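Local coordinates for protein chitinase (Chromobacterium violaceum, PDB 4TXG) that probably hydrolyses the glycosidic bonds of chitin, as a family 18 glycoside hydrolase, and carries a module likely to bind the polysaccharide, at residues Y447-G451 with P762-S767; I675-I681 with V753-Y759; F695-T701 with D733-V739. All coordinates share one frame. Residues are numbered along the deposited sequence.

Interaction 1. Residues Y447-G451 with P762-S767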
loop_
_atom_site.group_PDB
_atom_site.type_symbol
_atom_site.label_atom_id
_atom_site.label_comp_id
_atom_site.label_asym_id
_atom_site.label_seq_id
_atom_site.Cartn_x
_atom_site.Cartn_y
_atom_site.Cartn_z
ATOM N N TYR A 447 -4.691 7.990 -7.290
ATOM C CA TYR A 447 -5.887 7.238 -6.921
ATOM C C TYR A 447 -6.213 7.462 -5.435
ATOM O O TYR A 447 -7.349 7.789 -5.075
ATOM C CB TYR A 447 -5.712 5.724 -7.208
ATOM C CG TYR A 447 -6.806 4.888 -6.567
ATOM C CD1 TYR A 447 -6.692 4.455 -5.248
ATOM C CD2 TYR A 447 -7.974 4.568 -7.263
ATOM C CE1 TYR A 447 -7.698 3.728 -4.645
ATOM C CE2 TYR A 447 -8.981 3.832 -6.658
ATOM C CZ TYR A 447 -8.832 3.419 -5.344
ATOM O OH TYR A 447 -9.831 2.669 -4.716
ATOM N N TYR A 448 -5.220 7.281 -4.573
ATOM C CA TYR A 448 -5.488 7.326 -3.132
ATOM C C TYR A 448 -5.824 8.733 -2.634
ATOM O O TYR A 448 -6.481 8.881 -1.603
ATOM C CB TYR A 448 -4.307 6.713 -2.353
ATOM C CG TYR A 448 -4.397 5.199 -2.452
ATOM C CD1 TYR A 448 -5.320 4.497 -1.692
ATOM C CD2 TYR A 448 -3.612 4.484 -3.353
ATOM C CE1 TYR A 448 -5.459 3.122 -1.808
ATOM C CE2 TYR A 448 -3.742 3.096 -3.475
ATOM C CZ TYR A 448 -4.664 2.425 -2.693
ATOM O OH TYR A 448 -4.823 1.049 -2.794
ATOM N N ARG A 449 -5.425 9.766 -3.374
ATOM C CA ARG A 449 -5.792 11.128 -2.986
ATOM C C ARG A 449 -7.285 11.401 -3.133
ATOM O O ARG A 449 -7.785 12.416 -2.644
ATOM C CB ARG A 449 -5.006 12.153 -3.802
ATOM C CG ARG A 449 -3.542 12.225 -3.409
ATOM C CD ARG A 449 -3.390 12.859 -2.014
ATOM N NE ARG A 449 -3.594 14.300 -2.123
ATOM C CZ ARG A 449 -4.734 14.907 -1.860
ATOM N NH1 ARG A 449 -5.774 14.205 -1.428
ATOM N NH2 ARG A 449 -4.836 16.214 -2.014
ATOM N N GLY A 450 -7.995 10.517 -3.825
ATOM C CA GLY A 450 -9.432 10.663 -3.931
ATOM C C GLY A 450 -10.080 10.642 -2.560
ATOM O O GLY A 450 -11.057 11.354 -2.319
ATOM N N GLY A 451 -9.530 9.836 -1.652
ATOM C CA GLY A 451 -10.140 9.655 -0.341
ATOM C C GLY A 451 -9.224 9.953 0.836
ATOM O O GLY A 451 -9.612 9.736 1.985
ATOM N N PRO A 762 -10.377 3.406 -11.881
ATOM C CA PRO A 762 -10.820 3.479 -10.484
ATOM C C PRO A 762 -10.522 4.804 -9.786
ATOM O O PRO A 762 -9.537 5.484 -10.101
ATOM C CB PRO A 762 -10.044 2.337 -9.822
ATOM C CG PRO A 762 -9.897 1.318 -10.938
ATOM C CD PRO A 762 -9.596 2.183 -12.146
ATOM N N ILE A 763 -11.400 5.154 -8.842
ATOM C CA ILE A 763 -11.209 6.295 -7.953
ATOM C C ILE A 763 -11.517 5.891 -6.519
ATOM O O ILE A 763 -12.242 4.916 -6.276
ATOM C CB ILE A 763 -12.127 7.497 -8.323
ATOM C CG1 ILE A 763 -13.587 7.141 -8.036
ATOM C CG2 ILE A 763 -11.924 7.922 -9.792
ATOM C CD1 ILE A 763 -14.573 8.274 -8.291
ATOM N N SER A 764 -10.945 6.627 -5.570
ATOM C CA SER A 764 -11.393 6.577 -4.184
ATOM C C SER A 764 -12.116 7.891 -3.898
ATOM O O SER A 764 -12.137 8.799 -4.743
ATOM C CB SER A 764 -10.229 6.357 -3.208
ATOM O OG SER A 764 -9.299 7.429 -3.241
ATOM N N GLY A 765 -12.714 7.995 -2.723
ATOM C CA GLY A 765 -13.529 9.153 -2.411
ATOM C C GLY A 765 -14.899 9.033 -3.060
ATOM O O GLY A 765 -15.563 8.009 -2.911
ATOM N N PRO A 766 -15.351 10.079 -3.768
ATOM C CA PRO A 766 -14.752 11.409 -3.947
ATOM C C PRO A 766 -14.640 12.190 -2.631
ATOM O O PRO A 766 -14.921 11.651 -1.553
ATOM C CB PRO A 766 -15.726 12.110 -4.909
ATOM C CG PRO A 766 -16.456 11.000 -5.607
ATOM C CD PRO A 766 -16.577 9.913 -4.573
ATOM N N SER A 767 -14.223 13.447 -2.718
ATOM C CA SER A 767 -14.066 14.265 -1.517
ATOM C C SER A 767 -14.239 15.737 -1.848
ATOM O O SER A 767 -14.366 16.105 -3.013
ATOM C CB SER A 767 -12.694 14.032 -0.875
ATOM O OG SER A 767 -11.666 14.427 -1.770
HETATM O O HOH W 1 -9.090 13.751 -0.654
HETATM O O HOH W 2 -11.476 13.169 -4.169
#

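Interaction 2. Residues I675-I681 with V753-Y759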
loop_
_atom_site.group_PDB
_atom_site.type_symbol
_atom_site.label_atom_id
_atom_site.label_comp_id
_atom_site.label_asym_id
_atom_site.label_seq_id
_atom_site.Cartn_x
_atom_site.Cartn_y
_atom_site.Cartn_z
ATOM N N ILE A 675 -16.839 1.822 -15.261
ATOM C CA ILE A 675 -17.221 1.861 -13.861
ATOM C C ILE A 675 -18.471 2.718 -13.718
ATOM O O ILE A 675 -18.418 3.934 -13.908
ATOM C CB ILE A 675 -16.060 2.400 -13.003
ATOM C CG1 ILE A 675 -14.812 1.557 -13.267
ATOM C CG2 ILE A 675 -16.417 2.351 -11.515
ATOM C CD1 ILE A 675 -13.555 1.981 -12.480
ATOM N N ASN A 676 -19.609 2.095 -13.407
ATOM C CA ASN A 676 -20.850 2.864 -13.376
ATOM C C ASN A 676 -21.698 2.629 -12.122
ATOM O O ASN A 676 -22.780 2.026 -12.166
ATOM C CB ASN A 676 -21.673 2.602 -14.644
ATOM C CG ASN A 676 -22.204 1.203 -14.720
ATOM O OD1 ASN A 676 -21.591 0.267 -14.209
ATOM N ND2 ASN A 676 -23.379 1.051 -15.334
ATOM N N PRO A 677 -21.207 3.133 -10.987
ATOM C CA PRO A 677 -21.967 3.078 -9.740
ATOM C C PRO A 677 -23.094 4.094 -9.733
ATOM O O PRO A 677 -23.181 4.952 -10.609
ATOM C CB PRO A 677 -20.926 3.438 -8.688
ATOM C CG PRO A 677 -20.014 4.402 -9.424
ATOM C CD PRO A 677 -19.895 3.791 -10.802
ATOM N N LYS A 678 -23.949 3.993 -8.729
ATOM C CA LYS A 678 -25.007 4.967 -8.523
ATOM C C LYS A 678 -24.565 5.987 -7.478
ATOM O O LYS A 678 -24.061 5.612 -6.420
ATOM C CB LYS A 678 -26.282 4.250 -8.076
ATOM C CG LYS A 678 -27.531 5.099 -8.068
ATOM C CD LYS A 678 -28.745 4.237 -7.751
ATOM C CE LYS A 678 -28.915 3.125 -8.777
ATOM N NZ LYS A 678 -29.865 2.083 -8.299
ATOM N N LEU A 679 -24.739 7.272 -7.779
ATOM C CA LEU A 679 -24.501 8.328 -6.794
ATOM C C LEU A 679 -25.794 8.644 -6.045
ATOM O O LEU A 679 -26.809 8.979 -6.657
ATOM C CB LEU A 679 -23.954 9.589 -7.469
ATOM C CG LEU A 679 -23.798 10.848 -6.605
ATOM C CD1 LEU A 679 -22.783 10.641 -5.487
ATOM C CD2 LEU A 679 -23.427 12.057 -7.469
ATOM N N THR A 680 -25.770 8.509 -4.722
ATOM C CA THR A 680 -26.944 8.841 -3.919
ATOM C C THR A 680 -26.663 10.108 -3.132
ATOM O O THR A 680 -25.631 10.220 -2.476
ATOM C CB THR A 680 -27.334 7.709 -2.948
ATOM O OG1 THR A 680 -27.710 6.543 -3.697
ATOM C CG2 THR A 680 -28.511 8.137 -2.065
ATOM N N ILE A 681 -27.578 11.066 -3.225
ATOM C CA ILE A 681 -27.455 12.332 -2.509
ATOM C C ILE A 681 -28.623 12.424 -1.545
ATOM O O ILE A 681 -29.770 12.248 -1.955
ATOM C CB ILE A 681 -27.469 13.549 -3.468
ATOM C CG1 ILE A 681 -26.362 13.432 -4.522
ATOM C CG2 ILE A 681 -27.357 14.857 -2.677
ATOM C CD1 ILE A 681 -26.508 14.433 -5.673
ATOM N N VAL A 753 -32.003 11.511 -3.729
ATOM C CA VAL A 753 -32.090 11.379 -5.175
ATOM C C VAL A 753 -30.875 10.578 -5.631
ATOM O O VAL A 753 -29.819 10.659 -5.019
ATOM C CB VAL A 753 -32.154 12.756 -5.885
ATOM C CG1 VAL A 753 -30.880 13.551 -5.668
ATOM C CG2 VAL A 753 -32.452 12.584 -7.369
ATOM N N THR A 754 -31.035 9.772 -6.675
ATOM C CA THR A 754 -29.916 8.989 -7.185
ATOM C C THR A 754 -29.684 9.259 -8.664
ATOM O O THR A 754 -30.611 9.607 -9.405
ATOM C CB THR A 754 -30.145 7.488 -7.007
ATOM O OG1 THR A 754 -31.323 7.108 -7.733
ATOM C CG2 THR A 754 -30.319 7.132 -5.540
ATOM N N LEU A 755 -28.439 9.095 -9.090
ATOM C CA LEU A 755 -28.107 9.173 -10.504
ATOM C C LEU A 755 -26.985 8.201 -10.809
ATOM O O LEU A 755 -26.121 7.956 -9.968
ATOM C CB LEU A 755 -27.703 10.589 -10.912
ATOM C CG LEU A 755 -26.621 11.294 -10.099
ATOM C CD1 LEU A 755 -25.827 12.224 -11.004
ATOM C CD2 LEU A 755 -27.243 12.076 -8.955
ATOM N N ASP A 756 -27.008 7.645 -12.013
ATOM C CA ASP A 756 -25.958 6.741 -12.438
ATOM C C ASP A 756 -24.824 7.547 -13.043
ATOM O O ASP A 756 -25.052 8.399 -13.891
ATOM C CB ASP A 756 -26.495 5.728 -13.441
ATOM C CG ASP A 756 -27.609 4.877 -12.859
ATOM O OD1 ASP A 756 -27.390 4.267 -11.791
ATOM O OD2 ASP A 756 -28.699 4.831 -13.466
ATOM N N VAL A 757 -23.603 7.296 -12.589
ATOM C CA VAL A 757 -22.453 8.003 -13.142
ATOM C C VAL A 757 -21.591 7.002 -13.876
ATOM O O VAL A 757 -21.751 5.802 -13.692
ATOM C CB VAL A 757 -21.639 8.718 -12.060
ATOM C CG1 VAL A 757 -22.545 9.669 -11.282
ATOM C CG2 VAL A 757 -20.989 7.723 -11.114
ATOM N N VAL A 758 -20.702 7.482 -14.736
ATOM C CA VAL A 758 -19.793 6.583 -15.444
ATOM C C VAL A 758 -18.418 7.213 -15.504
ATOM O O VAL A 758 -18.285 8.392 -15.842
ATOM C CB VAL A 758 -20.256 6.275 -16.884
ATOM C CG1 VAL A 758 -19.243 5.392 -17.597
ATOM C CG2 VAL A 758 -21.566 5.581 -16.869
ATOM N N TYR A 759 -17.399 6.440 -15.145
ATOM C CA TYR A 759 -16.012 6.861 -15.339
ATOM C C TYR A 759 -15.173 5.624 -15.685
ATOM O O TYR A 759 -15.672 4.499 -15.615
ATOM C CB TYR A 759 -15.469 7.593 -14.108
ATOM C CG TYR A 759 -15.666 6.872 -12.791
ATOM C CD1 TYR A 759 -16.850 6.996 -12.068
ATOM C CD2 TYR A 759 -14.653 6.093 -12.255
ATOM C CE1 TYR A 759 -17.029 6.335 -10.855
ATOM C CE2 TYR A 759 -14.823 5.432 -11.050
ATOM C CZ TYR A 759 -16.013 5.556 -10.356
ATOM O OH TYR A 759 -16.168 4.903 -9.154
HETATM O O HOH W 3 -25.549 2.315 -11.851
#

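Interaction 3. Residues F695-T701 with D733-V739. With CS (cesium ion), chain G.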
loop_
_atom_site.group_PDB
_atom_site.type_symbol
_atom_site.label_atom_id
_atom_site.label_comp_id
_atom_site.label_asym_id
_atom_site.label_seq_id
_atom_site.Cartn_x
_atom_site.Cartn_y
_atom_site.Cartn_z
ATOM N N PHE A 695 -24.167 20.801 -6.896
ATOM C CA PHE A 695 -23.274 19.989 -6.090
ATOM C C PHE A 695 -21.946 19.886 -6.817
ATOM O O PHE A 695 -21.928 19.607 -8.013
ATOM C CB PHE A 695 -23.862 18.595 -5.847
ATOM C CG PHE A 695 -25.286 18.614 -5.338
ATOM C CD1 PHE A 695 -25.571 19.062 -4.059
ATOM C CD2 PHE A 695 -26.323 18.160 -6.135
ATOM C CE1 PHE A 695 -26.878 19.079 -3.581
ATOM C CE2 PHE A 695 -27.640 18.169 -5.664
ATOM C CZ PHE A 695 -27.907 18.629 -4.379
ATOM N N GLN A 696 -20.845 20.135 -6.112
ATOM C CA GLN A 696 -19.522 19.916 -6.690
ATOM C C GLN A 696 -18.699 19.004 -5.791
ATOM O O GLN A 696 -18.932 18.936 -4.587
ATOM C CB GLN A 696 -18.770 21.232 -6.895
ATOM C CG GLN A 696 -19.363 22.143 -7.950
ATOM C CD GLN A 696 -18.457 23.321 -8.269
ATOM O OE1 GLN A 696 -17.345 23.432 -7.742
ATOM N NE2 GLN A 696 -18.922 24.202 -9.146
ATOM N N PHE A 697 -17.741 18.301 -6.381
ATOM C CA PHE A 697 -16.811 17.505 -5.592
ATOM C C PHE A 697 -15.572 17.196 -6.423
ATOM O O PHE A 697 -15.596 17.301 -7.652
ATOM C CB PHE A 697 -17.460 16.210 -5.082
ATOM C CG PHE A 697 -18.243 15.449 -6.127
ATOM C CD1 PHE A 697 -17.620 14.499 -6.929
ATOM C CD2 PHE A 697 -19.602 15.665 -6.285
ATOM C CE1 PHE A 697 -18.337 13.788 -7.884
ATOM C CE2 PHE A 697 -20.324 14.959 -7.237
ATOM C CZ PHE A 697 -19.690 14.021 -8.040
ATOM N N ASP A 698 -14.494 16.841 -5.734
ATOM C CA ASP A 698 -13.233 16.491 -6.386
ATOM C C ASP A 698 -13.168 15.002 -6.702
ATOM O O ASP A 698 -13.368 14.161 -5.827
ATOM C CB ASP A 698 -12.039 16.871 -5.503
ATOM C CG ASP A 698 -11.788 18.362 -5.457
ATOM O OD1 ASP A 698 -12.171 19.077 -6.409
ATOM O OD2 ASP A 698 -11.184 18.812 -4.460
ATOM N N VAL A 699 -12.890 14.689 -7.961
ATOM C CA VAL A 699 -12.610 13.326 -8.388
ATOM C C VAL A 699 -11.110 13.228 -8.659
ATOM O O VAL A 699 -10.562 14.088 -9.350
ATOM C CB VAL A 699 -13.431 12.971 -9.647
ATOM C CG1 VAL A 699 -13.128 11.557 -10.134
ATOM C CG2 VAL A 699 -14.920 13.131 -9.337
ATOM N N PRO A 700 -10.436 12.211 -8.099
ATOM C CA PRO A 700 -8.986 12.161 -8.340
ATOM C C PRO A 700 -8.675 11.954 -9.821
ATOM O O PRO A 700 -9.478 11.370 -10.552
ATOM C CB PRO A 700 -8.526 10.961 -7.506
ATOM C CG PRO A 700 -9.754 10.074 -7.416
ATOM C CD PRO A 700 -10.924 11.044 -7.343
ATOM N N THR A 701 -7.520 12.447 -10.247
ATOM C CA THR A 701 -7.119 12.383 -11.649
ATOM C C THR A 701 -6.675 10.987 -12.091
ATOM O O THR A 701 -6.187 10.814 -13.204
ATOM C CB THR A 701 -5.967 13.361 -11.923
ATOM O OG1 THR A 701 -4.951 13.172 -10.925
ATOM C CG2 THR A 701 -6.470 14.817 -11.878
ATOM N N ASP A 733 -4.037 17.077 -8.990
ATOM C CA ASP A 733 -4.663 16.130 -8.067
ATOM C C ASP A 733 -6.119 15.801 -8.418
ATOM O O ASP A 733 -6.539 14.641 -8.324
ATOM C CB ASP A 733 -4.635 16.677 -6.633
ATOM C CG ASP A 733 -3.238 16.734 -6.040
ATOM O OD1 ASP A 733 -2.311 16.101 -6.587
ATOM O OD2 ASP A 733 -3.073 17.402 -4.993
ATOM N N PHE A 734 -6.897 16.818 -8.781
ATOM C CA PHE A 734 -8.334 16.608 -8.923
ATOM C C PHE A 734 -8.935 17.207 -10.164
ATOM O O PHE A 734 -8.522 18.268 -10.635
ATOM C CB PHE A 734 -9.077 17.181 -7.714
ATOM C CG PHE A 734 -8.628 16.608 -6.408
ATOM C CD1 PHE A 734 -8.872 15.277 -6.110
ATOM C CD2 PHE A 734 -7.954 17.394 -5.486
ATOM C CE1 PHE A 734 -8.466 14.740 -4.896
ATOM C CE2 PHE A 734 -7.525 16.859 -4.273
ATOM C CZ PHE A 734 -7.783 15.538 -3.976
ATOM N N ASN A 735 -9.945 16.511 -10.666
ATOM C CA ASN A 735 -10.876 17.087 -11.615
ATOM C C ASN A 735 -12.150 17.427 -10.854
ATOM O O ASN A 735 -12.829 16.526 -10.356
ATOM C CB ASN A 735 -11.167 16.104 -12.749
ATOM C CG ASN A 735 -9.934 15.767 -13.549
ATOM O OD1 ASN A 735 -9.179 16.654 -13.936
ATOM N ND2 ASN A 735 -9.715 14.476 -13.794
ATOM N N ARG A 736 -12.475 18.707 -10.735
ATOM C CA ARG A 736 -13.675 19.054 -9.985
ATOM C C ARG A 736 -14.902 18.904 -10.866
ATOM O O ARG A 736 -14.939 19.389 -11.992
ATOM C CB ARG A 736 -13.594 20.468 -9.413
ATOM C CG ARG A 736 -14.700 20.726 -8.386
ATOM C CD ARG A 736 -14.353 21.838 -7.404
ATOM N NE ARG A 736 -15.381 21.927 -6.365
ATOM C CZ ARG A 736 -15.394 21.181 -5.264
ATOM N NH1 ARG A 736 -14.434 20.283 -5.037
ATOM N NH2 ARG A 736 -16.376 21.333 -4.386
ATOM N N VAL A 737 -15.905 18.221 -10.326
ATOM C CA VAL A 737 -17.116 17.857 -11.053
ATOM C C VAL A 737 -18.289 18.682 -10.536
ATOM O O VAL A 737 -18.319 19.027 -9.359
ATOM C CB VAL A 737 -17.394 16.349 -10.882
ATOM C CG1 VAL A 737 -18.826 15.987 -11.241
ATOM C CG2 VAL A 737 -16.392 15.552 -11.699
ATOM N N SER A 738 -19.221 19.027 -11.420
ATOM C CA SER A 738 -20.449 19.705 -11.026
ATOM C C SER A 738 -21.659 18.939 -11.534
ATOM O O SER A 738 -21.694 18.497 -12.681
ATOM C CB SER A 738 -20.480 21.134 -11.565
ATOM O OG SER A 738 -21.784 21.695 -11.483
ATOM N N VAL A 739 -22.655 18.782 -10.675
ATOM C CA VAL A 739 -23.954 18.323 -11.137
ATOM C C VAL A 739 -25.015 19.148 -10.417
ATOM O O VAL A 739 -24.883 19.444 -9.234
ATOM C CB VAL A 739 -24.161 16.813 -10.901
ATOM C CG1 VAL A 739 -24.095 16.479 -9.407
ATOM C CG2 VAL A 739 -25.492 16.345 -11.530
HETATM CS CS CS G . -8.781 21.283 -10.250
HETATM O O HOH W 4 -17.077 24.625 -4.935
HETATM O O HOH W 5 -10.359 21.010 -7.431
HETATM O O HOH W 6 -11.100 12.409 -12.664
HETATM O O HOH W 7 -7.434 12.799 -15.055
#

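Interaction 1. Residues Y447-G451 with P762-S767
Tyr447 lies on helix 441-448, and its ring turns to the loop 762-767. The backbone of that loop crosses the ring. Ser764 N lies over one face, and Ser764 CB makes an off-centre CH-pi contact, 4.3 Å from the ring centroid of Tyr447. Pro762 O sits at the ring edge, and Tyr447 CE2 meets Pro762 CB at 3.7 Å. The carbonyl of Tyr447 accepts a hydrogen bond from Ser764, OG to O 2.7 Å. The same oxygen also accepts from Gly450 N at 3.1 Å, so Tyr447 O serves two donors. The CA-to-CB bond of Tyr448 points away from the loop, and Tyr448 OH bonds to Pro371 O. The contact thus joins two parts of the protein: the helix belongs to the GH18 TIM-barrel region, and the loop connects strands 752-758 and 767-773 of the C-terminal beta region. The CA-to-CB bond of Arg449 also points away, but Arg449 O takes a hydrogen bond from water 1, which is bonded to Ser767 OG as well. Gly450 lies flat against the loop. A CB here would strike Ser764 O, and one on Gly765 would strike Gly450 O. Two CA-H...O contacts result, Gly450 CA to Ser764 O at 3.4 Å and Gly765 CA to Gly450 O at 3.3 Å. Gly451 follows, its CA 4.0 Å from Gly765 CA.

Interaction 2. Residues I675-I681 with V753-Y759
Two antiparallel strands, 678-681 and 753-758, pair here in one sheet of the C-terminal beta-sandwich. The axes of these short strand segments approach to 4.5 Å, with 152° between their directions. Paired backbone hydrogen bonds join Leu679 with Leu755 and Ile681 with Val753. On the face carrying these four residues, the side chains interlock. The end of Leu755 leans across, and its CD2 touches Leu679 CD2 and Ile681 CD1, both at 4.1 Å. Val757 CG1 packs against Leu679 CB, also at 4.1 Å. Leu663 of strand 659-664 packs on Leu679 and Val757. The other face bears Lys678, Thr680, Thr754 and Asp756. There the aliphatic part of Lys678 lies over Thr754, CD to CB 3.6 Å. Pro677 precedes the regular strand, yet its O still accepts from Val757 N at 3.1 Å. Its ring fills the space between Val757 and Tyr759, with Pro677 CG 3.9 Å from Val757 CG2 and Pro677 CD 3.8 Å from Tyr759 CE1. Beyond it, a single bridge pairs Ile675 with Tyr759. The Tyr759 ring makes a broad floor for the isoleucine: Ile675 CB stands over its face, 4.1 Å from the centroid, and Ile675 CG2 reaches Tyr759 CZ at 3.4 Å.

Interaction 3. Residues F695-T701 with D733-V739
Six backbone hydrogen bonds pair these two antiparallel strands. Phe695 with Val739, Phe697 with Val737 and Val699 with Asn735 each exchange two, with N-to-O distances of 2.8 to 3.1 Å. Past the strand end, Thr701 N donates to Asp733 O at 3.1 Å. Arg736 NE donates to Gln696 OE1 at 2.8 Å. Arg736 NH1 forms a salt bridge with Asp698 OD1 at 2.9 Å, though its hydrogen bond is weak. Arg736 NH2 reaches His768 O and Thr770 OG1 on strand 767-773, and Asp698 OD2 bonds to His768 ND1. Glu694 OE2 takes hydrogen bonds with Gln696 NE2 and Ser738 OG, and Thr701 OG1 bonds to Gly732 O. Water 5 donates to Asp698 OD1 at 2.8 Å. It also binds the cesium ion at 3.2 Å, to which Phe734 O is a ligand at 3.0 Å and Ser719 OG another. Phe695, Phe697, Val699, Val737 and Val739 point to the opposite face. There Val699 CG2 meets Val737 CG2 at 3.7 Å, and Val737 CB lies over the Phe697 ring. Asn735 is the polar member of this face, at the end near Pro700 and Thr701. Its ND2 gives to water 6 at 2.7 Å and water 7 at 3.1 Å, which in turn donate to Pro700 O and Thr701 O, and its OD1 accepts from His722 N. A largely apolar inner face backed by a polar outer one is characteristic of a sheet in a beta-sandwich, here the C-terminal one.

Interactions 2 and 3 lie in the two facing sheets of the C-terminal beta-sandwich, their centres about 14 Å apart. Ile681 CD1 meets Phe695 CD2 at 3.8 Å between the sheets. The chain passes from strand 678-683 to 694-700, and later from 734-740 to 752-758, so each connection switches sheet. Interaction 1 sits about 10 Å from interaction 3 and 15 Å from interaction 2, centre to centre. Its residues 447-451 come first in sequence, and its residues 762-767 come last and lead into strand 767-773, which pairs with 694-700. Gly450 CA also touches Pro700 CG at 3.5 Å. The sandwich is therefore docked directly on the GH18 region.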